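Beta-gamma-crystallin (Geodia cydonium, PDB 4IAU) is of uncertain function but binds calcium through a Greek-key fold, as a sponge member of the beta/gamma-crystallin family. Local coordinates at residues W39-Q43 / Y89-G95; V113-I118 / G141-A146. All blocks are in the same frame, centred on the assembly; numbering follows the deposited sequence.

Contact 1 of 2, residues W39-Q43 / Y89-G95; sequences WIFYQ and YKHVNFG. With CA (calcium ion), chain B.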
loop_
_atom_site.group_PDB
_atom_site.type_symbol
_atom_site.label_atom_id
_atom_site.label_comp_id
_atom_site.label_asym_id
_atom_site.label_seq_id
_atom_site.Cartn_x
_atom_site.Cartn_y
_atom_site.Cartn_z
ATOM N N TRP A 39 -2.444 0.414 -7.538
ATOM C CA TRP A 39 -3.206 -0.534 -6.789
ATOM C C TRP A 39 -2.324 -1.672 -6.273
ATOM O O TRP A 39 -1.360 -2.049 -6.914
ATOM C CB TRP A 39 -4.334 -1.141 -7.647
ATOM C CG TRP A 39 -5.409 -0.164 -8.000
ATOM C CD1 TRP A 39 -5.319 0.880 -8.877
ATOM C CD2 TRP A 39 -6.726 -0.122 -7.463
ATOM N NE1 TRP A 39 -6.520 1.562 -8.931
ATOM C CE2 TRP A 39 -7.401 0.960 -8.079
ATOM C CE3 TRP A 39 -7.442 -0.932 -6.548
ATOM C CZ2 TRP A 39 -8.744 1.270 -7.780
ATOM C CZ3 TRP A 39 -8.766 -0.627 -6.245
ATOM C CH2 TRP A 39 -9.393 0.477 -6.869
ATOM N N ILE A 40 -2.726 -2.259 -5.156
ATOM C CA ILE A 40 -2.050 -3.420 -4.606
ATOM C C ILE A 40 -3.084 -4.520 -4.491
ATOM O O ILE A 40 -4.217 -4.304 -4.034
ATOM C CB ILE A 40 -1.387 -3.158 -3.228
ATOM C CG1 ILE A 40 -0.654 -1.835 -3.218
ATOM C CG2 ILE A 40 -0.454 -4.318 -2.886
ATOM C CD1 ILE A 40 -0.105 -1.383 -1.917
ATOM N N PHE A 41 -2.689 -5.714 -4.920
ATOM C CA PHE A 41 -3.491 -6.927 -4.940
ATOM C C PHE A 41 -2.882 -7.939 -3.994
ATOM O O PHE A 41 -1.650 -8.052 -3.923
ATOM C CB PHE A 41 -3.611 -7.507 -6.351
ATOM C CG PHE A 41 -4.152 -6.471 -7.338
ATOM C CD1 PHE A 41 -3.257 -5.548 -7.890
ATOM C CD2 PHE A 41 -5.509 -6.426 -7.649
ATOM C CE1 PHE A 41 -3.797 -4.554 -8.696
ATOM C CE2 PHE A 41 -6.014 -5.408 -8.428
ATOM C CZ PHE A 41 -5.140 -4.475 -8.923
ATOM N N TYR A 42 -3.745 -8.707 -3.298
ATOM C CA TYR A 42 -3.292 -9.597 -2.260
ATOM C C TYR A 42 -3.948 -10.964 -2.418
ATOM O O TYR A 42 -5.127 -11.068 -2.749
ATOM C CB TYR A 42 -3.667 -9.046 -0.880
ATOM C CG TYR A 42 -3.167 -7.642 -0.628
ATOM C CD1 TYR A 42 -3.891 -6.542 -1.042
ATOM C CD2 TYR A 42 -1.957 -7.405 0.015
ATOM C CE1 TYR A 42 -3.441 -5.257 -0.840
ATOM C CE2 TYR A 42 -1.489 -6.116 0.264
ATOM C CZ TYR A 42 -2.254 -5.025 -0.155
ATOM O OH TYR A 42 -1.880 -3.735 0.072
ATOM N N GLN A 43 -3.179 -11.997 -2.065
ATOM C CA GLN A 43 -3.674 -13.368 -2.156
ATOM C C GLN A 43 -4.737 -13.693 -1.125
ATOM O O GLN A 43 -5.595 -14.561 -1.371
ATOM C CB GLN A 43 -2.449 -14.303 -2.026
ATOM C CG GLN A 43 -2.779 -15.759 -2.123
ATOM C CD GLN A 43 -1.544 -16.605 -2.166
ATOM O OE1 GLN A 43 -0.530 -16.286 -1.507
ATOM N NE2 GLN A 43 -1.594 -17.673 -2.919
ATOM N N TYR A 89 1.921 0.960 6.260
ATOM C CA TYR A 89 1.221 -0.324 6.359
ATOM C C TYR A 89 1.710 -1.101 7.566
ATOM O O TYR A 89 2.906 -1.074 7.928
ATOM C CB TYR A 89 1.461 -1.140 5.092
ATOM C CG TYR A 89 0.974 -0.469 3.854
ATOM C CD1 TYR A 89 -0.318 -0.652 3.393
ATOM C CD2 TYR A 89 1.806 0.363 3.091
ATOM C CE1 TYR A 89 -0.779 -0.033 2.225
ATOM C CE2 TYR A 89 1.361 0.985 1.952
ATOM C CZ TYR A 89 0.055 0.788 1.518
ATOM O OH TYR A 89 -0.336 1.437 0.365
ATOM N N LYS A 90 0.773 -1.798 8.198
ATOM C CA LYS A 90 1.082 -2.568 9.413
ATOM C C LYS A 90 2.009 -3.736 9.120
ATOM O O LYS A 90 2.859 -4.071 9.933
ATOM C CB LYS A 90 -0.214 -3.085 10.024
ATOM C CG LYS A 90 -0.008 -3.854 11.315
ATOM C CD LYS A 90 -1.296 -4.352 11.920
ATOM C CE LYS A 90 -1.068 -5.048 13.228
ATOM N NZ LYS A 90 -2.360 -5.605 13.757
ATOM N N HIS A 91 1.875 -4.400 7.974
ATOM C CA HIS A 91 2.676 -5.581 7.661
ATOM C C HIS A 91 3.705 -5.254 6.575
ATOM O O HIS A 91 3.563 -4.267 5.844
ATOM C CB HIS A 91 1.819 -6.730 7.229
ATOM C CG HIS A 91 0.806 -7.147 8.202
ATOM N ND1 HIS A 91 1.064 -7.226 9.545
ATOM C CD2 HIS A 91 -0.477 -7.463 8.021
ATOM C CE1 HIS A 91 -0.046 -7.606 10.159
ATOM N NE2 HIS A 91 -1.005 -7.771 9.272
ATOM N N VAL A 92 4.715 -6.101 6.517
ATOM C CA VAL A 92 5.624 -6.063 5.376
ATOM C C VAL A 92 4.801 -6.232 4.094
ATOM O O VAL A 92 3.666 -6.708 4.080
ATOM C CB VAL A 92 6.713 -7.121 5.461
ATOM C CG1 VAL A 92 7.638 -6.892 6.657
ATOM C CG2 VAL A 92 6.147 -8.559 5.465
ATOM N N ASN A 93 5.401 -5.813 2.972
ATOM C CA ASN A 93 4.792 -6.043 1.669
ATOM C C ASN A 93 3.389 -5.427 1.590
ATOM O O ASN A 93 2.476 -5.922 0.956
ATOM C CB ASN A 93 4.722 -7.508 1.305
ATOM C CG ASN A 93 6.104 -8.154 1.298
ATOM O OD1 ASN A 93 7.101 -7.510 1.006
ATOM N ND2 ASN A 93 6.127 -9.424 1.678
ATOM N N PHE A 94 3.249 -4.282 2.264
ATOM C CA PHE A 94 2.076 -3.432 2.136
ATOM C C PHE A 94 0.833 -4.112 2.633
ATOM O O PHE A 94 -0.298 -3.787 2.188
ATOM C CB PHE A 94 1.917 -2.858 0.718
ATOM C CG PHE A 94 3.252 -2.466 0.174
ATOM C CD1 PHE A 94 4.023 -1.483 0.824
ATOM C CD2 PHE A 94 3.803 -3.076 -0.931
ATOM C CE1 PHE A 94 5.296 -1.199 0.407
ATOM C CE2 PHE A 94 5.062 -2.787 -1.351
ATOM C CZ PHE A 94 5.826 -1.833 -0.672
ATOM N N GLY A 95 0.954 -5.039 3.588
ATOM C CA GLY A 95 -0.198 -5.719 4.100
ATOM C C GLY A 95 -0.821 -5.047 5.299
ATOM O O GLY A 95 -0.240 -4.221 5.968
HETATM CA CA CA B . 4.027 -4.555 11.838
HETATM O O HOH W 1 2.518 -5.074 13.562
#

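Contact 2 of 2, residues V113-I118 / G141-A146; sequences VSSALI and GVYVNA. With CA (calcium ion), chain B.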
loop_
_atom_site.group_PDB
_atom_site.type_symbol
_atom_site.label_atom_id
_atom_site.label_comp_id
_atom_site.label_asym_id
_atom_site.label_seq_id
_atom_site.Cartn_x
_atom_site.Cartn_y
_atom_site.Cartn_z
ATOM N N VAL A 113 4.271 -0.206 12.386
ATOM C CA VAL A 113 4.517 0.001 10.959
ATOM C C VAL A 113 5.602 -0.951 10.477
ATOM O O VAL A 113 6.677 -1.015 11.072
ATOM C CB VAL A 113 4.961 1.444 10.664
ATOM C CG1 VAL A 113 5.336 1.610 9.196
ATOM C CG2 VAL A 113 3.863 2.428 11.055
ATOM N N SER A 114 5.355 -1.628 9.355
ATOM C CA SER A 114 6.331 -2.498 8.747
ATOM C C SER A 114 6.634 -2.269 7.263
ATOM O O SER A 114 7.556 -2.901 6.768
ATOM C CB SER A 114 5.960 -3.976 8.954
ATOM O OG SER A 114 5.839 -4.279 10.337
ATOM N N SER A 115 5.927 -1.395 6.564
ATOM C CA SER A 115 6.282 -1.057 5.195
ATOM C C SER A 115 5.632 0.273 4.833
ATOM O O SER A 115 4.773 0.799 5.562
ATOM C CB SER A 115 5.909 -2.158 4.190
ATOM O OG SER A 115 4.501 -2.387 4.155
ATOM N N ALA A 116 6.053 0.840 3.680
ATOM C CA ALA A 116 5.540 2.138 3.273
ATOM C C ALA A 116 5.725 2.335 1.776
ATOM O O ALA A 116 6.691 1.847 1.196
ATOM C CB ALA A 116 6.232 3.295 3.973
ATOM N N LEU A 117 4.816 3.116 1.194
ATOM C CA LEU A 117 4.946 3.636 -0.141
ATOM C C LEU A 117 4.984 5.152 -0.056
ATOM O O LEU A 117 4.023 5.755 0.403
ATOM C CB LEU A 117 3.784 3.194 -1.048
ATOM C CG LEU A 117 3.762 1.700 -1.313
ATOM C CD1 LEU A 117 2.450 1.297 -2.004
ATOM C CD2 LEU A 117 4.948 1.276 -2.167
ATOM N N ILE A 118 6.091 5.760 -0.513
ATOM C CA ILE A 118 6.194 7.213 -0.525
ATOM C C ILE A 118 6.070 7.647 -1.976
ATOM O O ILE A 118 6.953 7.367 -2.799
ATOM C CB ILE A 118 7.480 7.747 0.113
ATOM C CG1 ILE A 118 7.631 7.229 1.544
ATOM C CG2 ILE A 118 7.458 9.260 0.063
ATOM C CD1 ILE A 118 8.838 7.735 2.306
ATOM N N GLY A 141 9.631 6.392 -3.014
ATOM C CA GLY A 141 10.158 5.070 -3.161
ATOM C C GLY A 141 9.181 4.020 -2.641
ATOM O O GLY A 141 8.117 4.295 -2.090
ATOM N N VAL A 142 9.638 2.788 -2.839
ATOM C CA VAL A 142 8.907 1.562 -2.447
ATOM C C VAL A 142 9.704 0.901 -1.334
ATOM O O VAL A 142 10.874 0.540 -1.533
ATOM C CB VAL A 142 8.768 0.646 -3.665
ATOM C CG1 VAL A 142 8.135 -0.656 -3.292
ATOM C CG2 VAL A 142 7.978 1.350 -4.762
ATOM N N TYR A 143 9.113 0.754 -0.157
ATOM C CA TYR A 143 9.826 0.305 1.037
ATOM C C TYR A 143 9.095 -0.915 1.617
ATOM O O TYR A 143 8.151 -0.781 2.383
ATOM C CB TYR A 143 9.948 1.447 2.040
ATOM C CG TYR A 143 10.595 2.662 1.465
ATOM C CD1 TYR A 143 11.981 2.785 1.353
ATOM C CD2 TYR A 143 9.833 3.731 0.997
ATOM C CE1 TYR A 143 12.568 3.880 0.822
ATOM C CE2 TYR A 143 10.417 4.833 0.473
ATOM C CZ TYR A 143 11.774 4.933 0.363
ATOM O OH TYR A 143 12.407 6.047 -0.151
ATOM N N VAL A 144 9.502 -2.127 1.207
ATOM C CA VAL A 144 8.742 -3.307 1.504
ATOM C C VAL A 144 8.904 -3.816 2.941
ATOM O O VAL A 144 8.134 -4.685 3.360
ATOM C CB VAL A 144 9.039 -4.480 0.528
ATOM C CG1 VAL A 144 8.702 -4.125 -0.890
ATOM C CG2 VAL A 144 10.475 -4.960 0.679
ATOM N N ASN A 145 9.863 -3.269 3.673
ATOM C CA ASN A 145 10.058 -3.623 5.072
ATOM C C ASN A 145 10.569 -2.377 5.798
ATOM O O ASN A 145 10.918 -1.362 5.214
ATOM C CB ASN A 145 10.997 -4.859 5.199
ATOM C CG ASN A 145 12.371 -4.621 4.590
ATOM O OD1 ASN A 145 12.836 -3.552 4.488
ATOM N ND2 ASN A 145 12.984 -5.646 3.992
ATOM N N ALA A 146 10.614 -2.467 7.130
ATOM C CA ALA A 146 10.970 -1.320 7.946
ATOM C C ALA A 146 12.440 -0.917 7.779
ATOM O O ALA A 146 12.803 0.270 7.795
ATOM C CB ALA A 146 10.685 -1.599 9.415
HETATM CA CA CA B . 4.027 -4.555 11.838
HETATM O O HOH W 1 2.518 -5.074 13.562
#

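Contact 1 of 2, residues W39-Q43 / Y89-G95
The interface between the two sheet-bearing halves of this Greek-key crystallin is built here by Ile40 and Tyr42 of strand 38-42 meeting Tyr89 and Phe94, on and just after strand 86-89. Between the two segments there is one hydrogen bond. The hydroxyl OH of Tyr42 donates to the backbone O of Phe94 over 2.6 Å, with the donor tilted 31° from the carbonyl plane. The same carbonyl lies at the edge of the Tyr42 ring, near its plane, where CE2 approaches Phe94 O at 3.2 Å. Arg77 adds two more bonds, its NH2 to Phe94 O and its NE to Tyr42 OH, so this buried carbonyl is gripped twice. The apolar part converges on the tip of Ile40. Its CG1 lies anti to the carbonyl carbon and CD1 continues the chain extended (chi2 173°), which carries CD1 to 3.6 Å from Phe94 CB and equally close to Tyr89 OH. The Ile40 and Phe94 side chains cross at about a right angle. Within the loop, Phe94 CB sits 3.9 Å above the centre of the Tyr89 ring and so covers one face of it. Positive phi at Asn93 and Phe94 turns the chain back, and His91 N bonds to Gly95 O at 2.9 Å. Away from the interface, the same loop gives Lys90 O to the calcium ion at 2.3 Å, a site completed in part by Gly112, Ser114 and Asp154. Strand 38-42 lies between strands 57-61 and 75-78, while Leu117 of strand 115-118 packs on Ile40, Tyr89 and Phe94 alike.

Contact 2 of 2, residues V113-I118 / G141-A146
Ala116 and Ile118 pair with Tyr143 and Gly141 at the margin of a four-stranded antiparallel Greek-key sheet, strand 115-118 running at 174° to the outermost strand 141-143. Four backbone bonds define the register: Ala116 and Tyr143 exchange two, with Ala116 N to Tyr143 O at 3.0 Å, and Ile118 and Gly141 the other two, with Gly141 N to Ile118 O at 2.9 Å. Leu117 and Val142 form the non-hydrogen-bonded pair between them. Packing is tight on the face that carries Ala116, Ile118 and Tyr143. With CG anti to the carbonyl carbon (chi1 -55°), the Tyr143 ring crosses the Ile118 side chain at a slant, its CE2 3.8 Å from Ile118 CD1, while Ala116 O lies at the ring's edge, near its plane, 3.7 Å from Tyr143 CD2. Ala148 and Leu149 of helix 146-149 touch this tyrosine too, and its OH bonds to Gly139 O. Were Tyr143 replaced by alanine, Ile118 CD1 would probably lose its ring neighbour and Gly139 O its hydroxyl partner. The other face is the solvent side: Leu117 and Val142 lie side by side, Leu117 CD2 reaching Val142 CG1 at 3.9 Å with CG2 scarcely farther, but Val142 is exposed and has only 22 Å² buried here against 74 Å² for Tyr143. Lys59 touches both. The pairing with 141-143 stops at Ala116 and Tyr143; on the other edge of strand 115-118, Ser114 and Ser115 both face Tyr89 in a classic beta bulge. Ser114 OG binds the calcium ion at 2.4 Å and also meets Asn153 OD1. Asn145 is the N-cap of helix 146-149, its OD1 bonding to Ala148 N, and its CA makes a CA-H...O contact of 3.1 Å with Ser114 O.

Contact 1 is the more deeply buried of the two: five of its six touching residues are buried, and it joins different sheets through side chains and one phenolic bond. Contact 2 lies within a single sheet, reaches an exposed residue at its edge, and rests mainly on paired backbone bonds, burying 409 Å² against 180 Å². The centres of contact 1 and contact 2 are about 10 Å apart. The bulge of 113-118 ties them together: Ser114 N bonds to Tyr89 O and Ser115 OG to His91 O. Both feed one calcium ion, contact 1 with a backbone carbonyl and contact 2 with a serine hydroxyl, and a single coordinating water belongs to both.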